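Local coordinates for protein Bd3460 (PDB 5CEC) that binds the predatory endopeptidase Bd3459 through an ankyrin-repeat scaffold and, as its immunity protein, probably shields the predator from its own enzyme during prey invasion, at residues V87-L91 with L115-N121; A120-I124 with N153-K159; I180-I184 with L216-K220. All coordinates share one frame; numbering follows the deposited sequence.

Contact 1: V87-L91 with L115-N121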
loop_
_atom_site.group_PDB
_atom_site.type_symbol
_atom_site.label_atom_id
_atom_site.label_comp_id
_atom_site.label_asym_id
_atom_site.label_seq_id
_atom_site.Cartn_x
_atom_site.Cartn_y
_atom_site.Cartn_z
ATOM N N VAL B 87 0.205 -12.464 -25.405
ATOM C CA VAL B 87 -0.769 -13.295 -24.729
ATOM C C VAL B 87 -2.195 -12.875 -25.080
ATOM O O VAL B 87 -2.469 -11.719 -25.460
ATOM C CB VAL B 87 -0.567 -13.239 -23.200
ATOM C CG1 VAL B 87 0.802 -13.785 -22.846
ATOM C CG2 VAL B 87 -0.839 -11.837 -22.630
ATOM N N ASN B 88 -3.130 -13.803 -24.932
ATOM C CA ASN B 88 -4.538 -13.507 -25.174
ATOM C C ASN B 88 -5.092 -12.650 -24.038
ATOM O O ASN B 88 -4.983 -13.000 -22.857
ATOM C CB ASN B 88 -5.370 -14.791 -25.347
ATOM C CG ASN B 88 -6.837 -14.482 -25.728
ATOM O OD1 ASN B 88 -7.599 -14.066 -24.886
ATOM N ND2 ASN B 88 -7.205 -14.611 -27.020
ATOM N N LEU B 89 -5.709 -11.523 -24.394
ATOM C CA LEU B 89 -6.182 -10.578 -23.397
ATOM C C LEU B 89 -7.530 -10.890 -22.817
ATOM O O LEU B 89 -7.900 -10.314 -21.786
ATOM C CB LEU B 89 -6.203 -9.156 -23.960
ATOM C CG LEU B 89 -4.919 -8.579 -24.576
ATOM C CD1 LEU B 89 -5.095 -7.134 -24.982
ATOM C CD2 LEU B 89 -3.752 -8.721 -23.610
ATOM N N GLU B 90 -8.269 -11.793 -23.438
ATOM C CA GLU B 90 -9.698 -11.950 -23.183
ATOM C C GLU B 90 -10.110 -13.232 -22.474
ATOM O O GLU B 90 -11.320 -13.472 -22.247
ATOM C CB GLU B 90 -10.475 -11.770 -24.477
ATOM C CG GLU B 90 -10.194 -10.472 -25.200
ATOM C CD GLU B 90 -10.357 -9.219 -24.383
ATOM O OE1 GLU B 90 -11.148 -9.179 -23.421
ATOM O OE2 GLU B 90 -9.670 -8.232 -24.714
ATOM N N LEU B 91 -9.131 -14.024 -22.051
ATOM C CA LEU B 91 -9.461 -15.182 -21.217
ATOM C C LEU B 91 -10.091 -14.698 -19.923
ATOM O O LEU B 91 -9.853 -13.576 -19.470
ATOM C CB LEU B 91 -8.237 -16.047 -20.977
ATOM C CG LEU B 91 -7.623 -16.647 -22.253
ATOM C CD1 LEU B 91 -6.300 -17.298 -21.953
ATOM C CD2 LEU B 91 -8.584 -17.636 -22.881
ATOM N N LEU B 115 -3.531 -1.908 -20.562
ATOM C CA LEU B 115 -4.319 -2.952 -21.220
ATOM C C LEU B 115 -5.262 -2.372 -22.263
ATOM O O LEU B 115 -5.378 -2.902 -23.387
ATOM C CB LEU B 115 -5.075 -3.812 -20.208
ATOM C CG LEU B 115 -4.185 -4.749 -19.389
ATOM C CD1 LEU B 115 -4.985 -5.307 -18.237
ATOM C CD2 LEU B 115 -3.619 -5.892 -20.208
ATOM N N ILE B 116 -5.890 -1.248 -21.937
ATOM C CA ILE B 116 -6.782 -0.594 -22.919
ATOM C C ILE B 116 -5.994 -0.118 -24.170
ATOM O O ILE B 116 -6.438 -0.343 -25.283
ATOM C CB ILE B 116 -7.558 0.573 -22.248
ATOM C CG1 ILE B 116 -8.514 0.016 -21.182
ATOM C CG2 ILE B 116 -8.350 1.389 -23.270
ATOM C CD1 ILE B 116 -9.100 1.058 -20.260
ATOM N N LYS B 117 -4.835 0.508 -23.971
ATOM C CA LYS B 117 -3.965 0.897 -25.075
ATOM C C LYS B 117 -3.463 -0.284 -25.896
ATOM O O LYS B 117 -3.177 -0.144 -27.081
ATOM C CB LYS B 117 -2.755 1.709 -24.563
ATOM C CG LYS B 117 -3.147 3.088 -24.066
ATOM C CD LYS B 117 -1.993 3.927 -23.532
ATOM C CE LYS B 117 -1.042 3.162 -22.623
ATOM N NZ LYS B 117 -0.180 4.078 -21.822
ATOM N N ALA B 118 -3.365 -1.446 -25.259
ATOM C CA ALA B 118 -2.985 -2.682 -25.917
ATOM C C ALA B 118 -4.130 -3.428 -26.595
ATOM O O ALA B 118 -3.906 -4.504 -27.163
ATOM C CB ALA B 118 -2.279 -3.609 -24.941
ATOM N N GLY B 119 -5.334 -2.861 -26.541
ATOM C CA GLY B 119 -6.486 -3.381 -27.264
ATOM C C GLY B 119 -7.402 -4.311 -26.508
ATOM O O GLY B 119 -8.241 -4.973 -27.112
ATOM N N ALA B 120 -7.297 -4.304 -25.182
ATOM C CA ALA B 120 -8.193 -5.132 -24.388
ATOM C C ALA B 120 -9.630 -4.630 -24.545
ATOM O O ALA B 120 -9.897 -3.426 -24.588
ATOM C CB ALA B 120 -7.805 -5.076 -22.907
ATOM N N ASN B 121 -10.566 -5.562 -24.593
ATOM C CA ASN B 121 -11.985 -5.249 -24.708
ATOM C C ASN B 121 -12.445 -4.519 -23.448
ATOM O O ASN B 121 -12.261 -5.020 -22.336
ATOM C CB ASN B 121 -12.741 -6.581 -24.853
ATOM C CG ASN B 121 -14.220 -6.458 -25.048
ATOM O OD1 ASN B 121 -14.735 -5.419 -25.422
ATOM N ND2 ASN B 121 -14.922 -7.591 -24.872
HETATM O O HOH W 1 -10.791 -7.323 -21.463
HETATM O O HOH W 2 -13.779 -9.973 -23.655
HETATM O O HOH W 3 -8.714 -7.743 -27.057
#
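The carboxylate of Glu90 receives the backbone N-H of Asn121 in a nearly straight hydrogen bond, with Asn121 N 2.8 Å from Glu90 OE2 and an angle of 171° at the hydrogen. The donor comes from the syn side of OE2 but stands 29° out of the carboxylate plane. Asn121 passes close by as well, its CB lying 3.4 Å from Glu90 OE1, and the carboxylate and amide planes are turned 65° apart. A bend at its second torsion folds the glutamate end round to meet the backbone. Three waters also bind the carboxylate: one joins OE2 to Gly119 O, and two donate to OE1, linking it to Asn121 O and Asn121 ND2. Beside this wet patch lies an apolar one. Leu89 CD1 sits 3.6 Å from both Ala118 O and Ala120 N and 4.0 Å from Ala120 CB, while its other methyl, CD2, reaches Leu115 CD2 at 4.4 Å.

Further out, Gly119 ends helix 109-117 in a Schellman motif with positive phi, Gly119 N bonding to Ile116 O and Ala120 N to Leu115 O. This closure brings Ala120 and Asn121 round toward residues 87-91. On the facing segment an Asx turn, Glu90 N to Asn88 OD1 at 2.8 Å, fixes the start of Glu90, and Leu83 and Leu67 support Leu89. Asn121 OD1 forms the matching Asx turn with Asp123 N. Such a glycine-terminated helix, followed by a short Gly-Ala-Asn segment laid against the equivalent loop of the preceding repeat, is characteristic of stacked ankyrin repeats.

Contact 2: A120-I124 with N153-K159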
loop_
_atom_site.group_PDB
_atom_site.type_symbol
_atom_site.label_atom_id
_atom_site.label_comp_id
_atom_site.label_asym_id
_atom_site.label_seq_id
_atom_site.Cartn_x
_atom_site.Cartn_y
_atom_site.Cartn_z
ATOM N N ALA B 120 -7.297 -4.304 -25.182
ATOM C CA ALA B 120 -8.193 -5.132 -24.388
ATOM C C ALA B 120 -9.630 -4.630 -24.545
ATOM O O ALA B 120 -9.897 -3.426 -24.588
ATOM C CB ALA B 120 -7.805 -5.076 -22.907
ATOM N N ASN B 121 -10.566 -5.562 -24.593
ATOM C CA ASN B 121 -11.985 -5.249 -24.708
ATOM C C ASN B 121 -12.445 -4.519 -23.448
ATOM O O ASN B 121 -12.261 -5.020 -22.336
ATOM C CB ASN B 121 -12.741 -6.581 -24.853
ATOM C CG ASN B 121 -14.220 -6.458 -25.048
ATOM O OD1 ASN B 121 -14.735 -5.419 -25.422
ATOM N ND2 ASN B 121 -14.922 -7.591 -24.872
ATOM N N VAL B 122 -13.073 -3.369 -23.650
ATOM C CA VAL B 122 -13.606 -2.596 -22.548
ATOM C C VAL B 122 -15.073 -2.876 -22.260
ATOM O O VAL B 122 -15.567 -2.478 -21.194
ATOM C CB VAL B 122 -13.358 -1.088 -22.715
ATOM C CG1 VAL B 122 -11.872 -0.788 -22.875
ATOM C CG2 VAL B 122 -14.132 -0.525 -23.906
ATOM N N ASP B 123 -15.779 -3.531 -23.194
ATOM C CA ASP B 123 -17.191 -3.877 -23.006
ATOM C C ASP B 123 -17.284 -5.225 -22.309
ATOM O O ASP B 123 -17.682 -6.238 -22.883
ATOM C CB ASP B 123 -17.938 -3.867 -24.314
ATOM C CG ASP B 123 -19.434 -4.069 -24.152
ATOM O OD1 ASP B 123 -19.946 -4.108 -22.998
ATOM O OD2 ASP B 123 -20.110 -4.215 -25.193
ATOM N N ILE B 124 -16.967 -5.199 -21.018
ATOM C CA ILE B 124 -16.920 -6.409 -20.193
ATOM C C ILE B 124 -17.617 -6.151 -18.876
ATOM O O ILE B 124 -17.932 -4.990 -18.531
ATOM C CB ILE B 124 -15.474 -6.890 -19.974
ATOM C CG1 ILE B 124 -14.647 -5.863 -19.168
ATOM C CG2 ILE B 124 -14.831 -7.211 -21.316
ATOM C CD1 ILE B 124 -13.217 -6.275 -18.933
ATOM N N ASN B 153 -15.766 3.056 -26.700
ATOM C CA ASN B 153 -17.158 2.739 -26.898
ATOM C C ASN B 153 -18.005 3.769 -26.147
ATOM O O ASN B 153 -18.255 3.618 -24.951
ATOM C CB ASN B 153 -17.432 1.302 -26.452
ATOM C CG ASN B 153 -18.846 0.845 -26.739
ATOM O OD1 ASN B 153 -19.771 1.651 -26.850
ATOM N ND2 ASN B 153 -19.029 -0.483 -26.770
ATOM N N LYS B 154 -18.452 4.796 -26.871
ATOM C CA LYS B 154 -19.234 5.910 -26.336
ATOM C C LYS B 154 -20.497 5.437 -25.609
ATOM O O LYS B 154 -20.855 6.007 -24.567
ATOM C CB LYS B 154 -19.578 6.865 -27.514
ATOM C CG LYS B 154 -20.483 8.072 -27.245
ATOM C CD LYS B 154 -20.803 8.764 -28.571
ATOM C CE LYS B 154 -21.757 9.936 -28.369
ATOM N NZ LYS B 154 -22.020 10.715 -29.610
ATOM N N SER B 155 -21.144 4.387 -26.139
ATOM C CA SER B 155 -22.447 3.978 -25.629
ATOM C C SER B 155 -22.368 3.358 -24.243
ATOM O O SER B 155 -23.399 3.209 -23.587
ATOM C CB SER B 155 -23.159 3.015 -26.587
ATOM O OG SER B 155 -22.532 1.763 -26.608
ATOM N N LEU B 156 -21.182 2.979 -23.782
ATOM C CA LEU B 156 -21.093 2.358 -22.461
ATOM C C LEU B 156 -21.570 3.261 -21.340
ATOM O O LEU B 156 -21.932 2.778 -20.264
ATOM C CB LEU B 156 -19.697 1.863 -22.198
ATOM C CG LEU B 156 -19.253 0.696 -23.064
ATOM C CD1 LEU B 156 -17.798 0.412 -22.856
ATOM C CD2 LEU B 156 -20.065 -0.537 -22.806
ATOM N N ILE B 157 -21.619 4.564 -21.578
ATOM C CA ILE B 157 -22.166 5.494 -20.594
ATOM C C ILE B 157 -23.529 5.078 -20.082
ATOM O O ILE B 157 -23.810 5.256 -18.875
ATOM C CB ILE B 157 -22.139 6.946 -21.138
ATOM C CG1 ILE B 157 -22.562 7.958 -20.077
ATOM C CG2 ILE B 157 -23.021 7.116 -22.366
ATOM C CD1 ILE B 157 -21.680 8.017 -18.863
ATOM N N ASN B 158 -24.364 4.522 -20.956
ATOM C CA ASN B 158 -25.717 4.117 -20.584
ATOM C C ASN B 158 -25.981 2.618 -20.626
ATOM O O ASN B 158 -27.135 2.201 -20.568
ATOM C CB ASN B 158 -26.758 4.867 -21.413
ATOM C CG ASN B 158 -26.767 6.334 -21.099
ATOM O OD1 ASN B 158 -26.891 6.715 -19.933
ATOM N ND2 ASN B 158 -26.630 7.161 -22.121
ATOM N N LYS B 159 -24.925 1.816 -20.641
ATOM C CA LYS B 159 -25.098 0.369 -20.603
ATOM C C LYS B 159 -25.408 -0.067 -19.189
ATOM O O LYS B 159 -24.620 0.143 -18.278
ATOM C CB LYS B 159 -23.881 -0.380 -21.154
ATOM C CG LYS B 159 -24.076 -1.883 -21.112
ATOM C CD LYS B 159 -22.991 -2.686 -21.809
ATOM C CE LYS B 159 -23.149 -4.176 -21.573
ATOM N NZ LYS B 159 -22.468 -4.994 -22.605
HETATM O O HOH W 4 -20.402 -7.041 -21.984
#
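The carboxylate of Asp123 presents one face to residues 153-159. Leu156 CD2 lies over the OD1 end of that face, 3.6 Å from Asp123 OD1, and the Asn153 amide stands over the same face toward the OD2 end, its plane almost perpendicular at 88° and its ND2 a distant 4.2 Å from Asp123 OD2. Lys159 arrives at the edge instead: its NZ makes a salt bridge of 2.7 Å with Asp123 OD1, using the syn lone pair. The lysine chain is extended from CB to NZ and meets the aspartate at about a right angle. Beyond the opposite face, a water accepts from Lys159 NZ and donates to Asp123 O, tying the ammonium to the backbone as well.

With its CG anti to the backbone N (chi1 -174°), Asp123 extends its carboxylate toward Lys159. Asn153 is held within its own segment, its OD1 accepting from Ser155 OG at 2.8 Å. Next to the charged pair, Val122 CG2 touches Leu156 CD1 at 3.9 Å, a small apolar contact between buried side chains.

Residues 120-124 follow helix 109-117, and residues 153-159, with their 3-10 turn at 154-157, follow helix 143-152. Val122 and Leu156 both pack on Ile149 of helix 143-152, and Val122 also on Leu100 of helix 99-105, joining successive layers of the ankyrin stack.

Contact 3: I180-I184 with L216-K220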
loop_
_atom_site.group_PDB
_atom_site.type_symbol
_atom_site.label_atom_id
_atom_site.label_comp_id
_atom_site.label_asym_id
_atom_site.label_seq_id
_atom_site.Cartn_x
_atom_site.Cartn_y
_atom_site.Cartn_z
ATOM N N ILE B 180 -21.603 13.206 -10.767
ATOM C CA ILE B 180 -22.810 13.291 -11.583
ATOM C C ILE B 180 -22.543 14.151 -12.825
ATOM O O ILE B 180 -22.883 13.774 -13.942
ATOM C CB ILE B 180 -24.010 13.836 -10.758
ATOM C CG1 ILE B 180 -24.399 12.907 -9.608
ATOM C CG2 ILE B 180 -25.203 14.163 -11.648
ATOM C CD1 ILE B 180 -25.059 11.612 -9.987
ATOM N N ASP B 181 -21.910 15.306 -12.631
ATOM C CA ASP B 181 -21.620 16.175 -13.760
ATOM C C ASP B 181 -20.719 15.495 -14.780
ATOM O O ASP B 181 -20.926 15.681 -15.962
ATOM C CB ASP B 181 -20.945 17.471 -13.269
ATOM C CG ASP B 181 -21.903 18.424 -12.532
ATOM O OD1 ASP B 181 -23.133 18.294 -12.618
ATOM O OD2 ASP B 181 -21.389 19.337 -11.873
ATOM N N PHE B 182 -19.694 14.755 -14.319
ATOM C CA PHE B 182 -18.848 13.990 -15.212
ATOM C C PHE B 182 -19.686 13.066 -16.076
ATOM O O PHE B 182 -19.493 13.042 -17.313
ATOM C CB PHE B 182 -17.765 13.210 -14.425
ATOM C CG PHE B 182 -17.034 12.173 -15.235
ATOM C CD1 PHE B 182 -16.078 12.556 -16.158
ATOM C CD2 PHE B 182 -17.318 10.828 -15.137
ATOM C CE1 PHE B 182 -15.405 11.612 -16.931
ATOM C CE2 PHE B 182 -16.644 9.892 -15.894
ATOM C CZ PHE B 182 -15.695 10.278 -16.798
ATOM N N LEU B 183 -20.594 12.321 -15.460
ATOM C CA LEU B 183 -21.381 11.362 -16.214
ATOM C C LEU B 183 -22.301 12.038 -17.196
ATOM O O LEU B 183 -22.447 11.584 -18.335
ATOM C CB LEU B 183 -22.139 10.413 -15.312
ATOM C CG LEU B 183 -21.239 9.490 -14.468
ATOM C CD1 LEU B 183 -22.121 8.691 -13.518
ATOM C CD2 LEU B 183 -20.413 8.549 -15.318
ATOM N N ILE B 184 -22.879 13.160 -16.791
ATOM C CA ILE B 184 -23.747 13.915 -17.688
ATOM C C ILE B 184 -22.953 14.447 -18.870
ATOM O O ILE B 184 -23.428 14.378 -20.007
ATOM C CB ILE B 184 -24.504 14.994 -16.916
ATOM C CG1 ILE B 184 -25.556 14.344 -16.021
ATOM C CG2 ILE B 184 -25.131 16.001 -17.871
ATOM C CD1 ILE B 184 -26.281 15.280 -15.085
ATOM N N LEU B 216 -29.459 15.824 -8.554
ATOM C CA LEU B 216 -30.267 15.106 -9.535
ATOM C C LEU B 216 -31.692 15.624 -9.683
ATOM O O LEU B 216 -32.231 15.633 -10.797
ATOM C CB LEU B 216 -30.312 13.637 -9.215
ATOM C CG LEU B 216 -29.024 12.908 -9.549
ATOM C CD1 LEU B 216 -29.026 11.566 -8.851
ATOM C CD2 LEU B 216 -28.842 12.735 -11.040
ATOM N N SER B 217 -32.278 16.132 -8.596
ATOM C CA SER B 217 -33.629 16.694 -8.645
ATOM C C SER B 217 -33.733 17.824 -9.642
ATOM O O SER B 217 -34.795 18.013 -10.238
ATOM C CB SER B 217 -34.091 17.174 -7.265
ATOM O OG SER B 217 -33.457 18.390 -6.884
ATOM N N LYS B 218 -32.614 18.549 -9.819
ATOM C CA LYS B 218 -32.547 19.756 -10.640
ATOM C C LYS B 218 -32.071 19.519 -12.053
ATOM O O LYS B 218 -32.180 20.424 -12.883
ATOM C CB LYS B 218 -31.610 20.789 -10.001
ATOM C CG LYS B 218 -32.043 21.271 -8.618
ATOM C CD LYS B 218 -30.881 22.013 -7.976
ATOM C CE LYS B 218 -31.265 22.643 -6.651
ATOM N NZ LYS B 218 -30.210 23.614 -6.235
ATOM N N LYS B 219 -31.566 18.329 -12.354
ATOM C CA LYS B 219 -30.960 18.107 -13.673
ATOM C C LYS B 219 -31.987 18.087 -14.758
ATOM O O LYS B 219 -33.043 17.472 -14.607
ATOM C CB LYS B 219 -30.200 16.776 -13.725
ATOM C CG LYS B 219 -28.955 16.716 -12.866
ATOM C CD LYS B 219 -27.975 17.857 -13.098
ATOM C CE LYS B 219 -26.740 17.700 -12.227
ATOM N NZ LYS B 219 -25.721 18.749 -12.516
ATOM N N LYS B 220 -31.680 18.782 -15.859
ATOM C CA LYS B 220 -32.527 18.755 -17.060
ATOM C C LYS B 220 -31.814 18.152 -18.251
ATOM O O LYS B 220 -32.464 17.939 -19.301
ATOM C CB LYS B 220 -33.043 20.159 -17.427
ATOM C CG LYS B 220 -33.668 20.889 -16.249
ATOM C CD LYS B 220 -34.911 20.214 -15.708
ATOM C CE LYS B 220 -35.431 20.955 -14.488
ATOM N NZ LYS B 220 -36.524 20.178 -13.865
#
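Lys219 spans the face that Ile180, Asp181 and Ile184 present on helix 177-185, and it contributes more buried surface than any other residue of the pair of segments. Its chain turns at chi2 (-53°) and runs straight from there, so that its carbons pass over the isoleucine methyls before the ammonium reaches the acid. Ile184 CD1 meets the middle of this chain, 3.7 Å from Lys219 CD, and Ile180 CG2 meets it further on, 3.9 Å from Lys219 CE; both side chains pass it at an oblique angle. At the end, Lys219 NZ forms a salt bridge with Asp181 OD1 at 2.6 Å, coming in almost head-on to the C-O bond. The lysine thus combines an apolar shaft with a single short charged contact, and the nearby carboxylate would be expected to favour the charged, protonated lysine.

Ile180 is the second main contributor and points its branches to two neighbours. While CG2 faces Lys219, it also lies 4.0 Å from Leu216 CD2, and Ile180 CD1 is about equally near both methyls of Leu216, 4.1 Å from Leu216 CD1. The two side chains cross at about a right angle. Leu216, the third contributor, is buried and rests also on Ala172 of helix 167-174, while Ile180 packs on Leu168 and Val171 of that same helix.

Lys219 N bonds to Leu216 O at 3.2 Å, keeping the lysine within a turn of the leucine. Leu190, in the intervening loop, touches both Ile184 and Lys219. Side-by-side packing of helix 177-185 and the end of helix 210-218, with an apolar inner side and a salt bridge toward the outside, suits the helical layer of the ankyrin fold, here at its C-terminal end.

How the contacts relate
All three contacts are partly buried and pair an apolar patch with an acidic side chain, but the acid is met differently. In contact 1 it takes a backbone N-H and bridging waters; in contacts 2 and 3 it meets a lysine. Contacts 1 and 2 share Ala120 and Asn121 and are built mainly from loops that follow helices, with the last turn of helix 109-117 in contact 1, whereas contact 3 packs helix 177-185 against the end of helix 210-218. Contact 2 lies between the others: Ile116 of contact 1 touches Val122, and Ile157 touches Leu183 of contact 3. Contacts 1 and 3, centres about 32 Å apart, lie on opposite sides of the chain's centre, contact 3 the more peripheral.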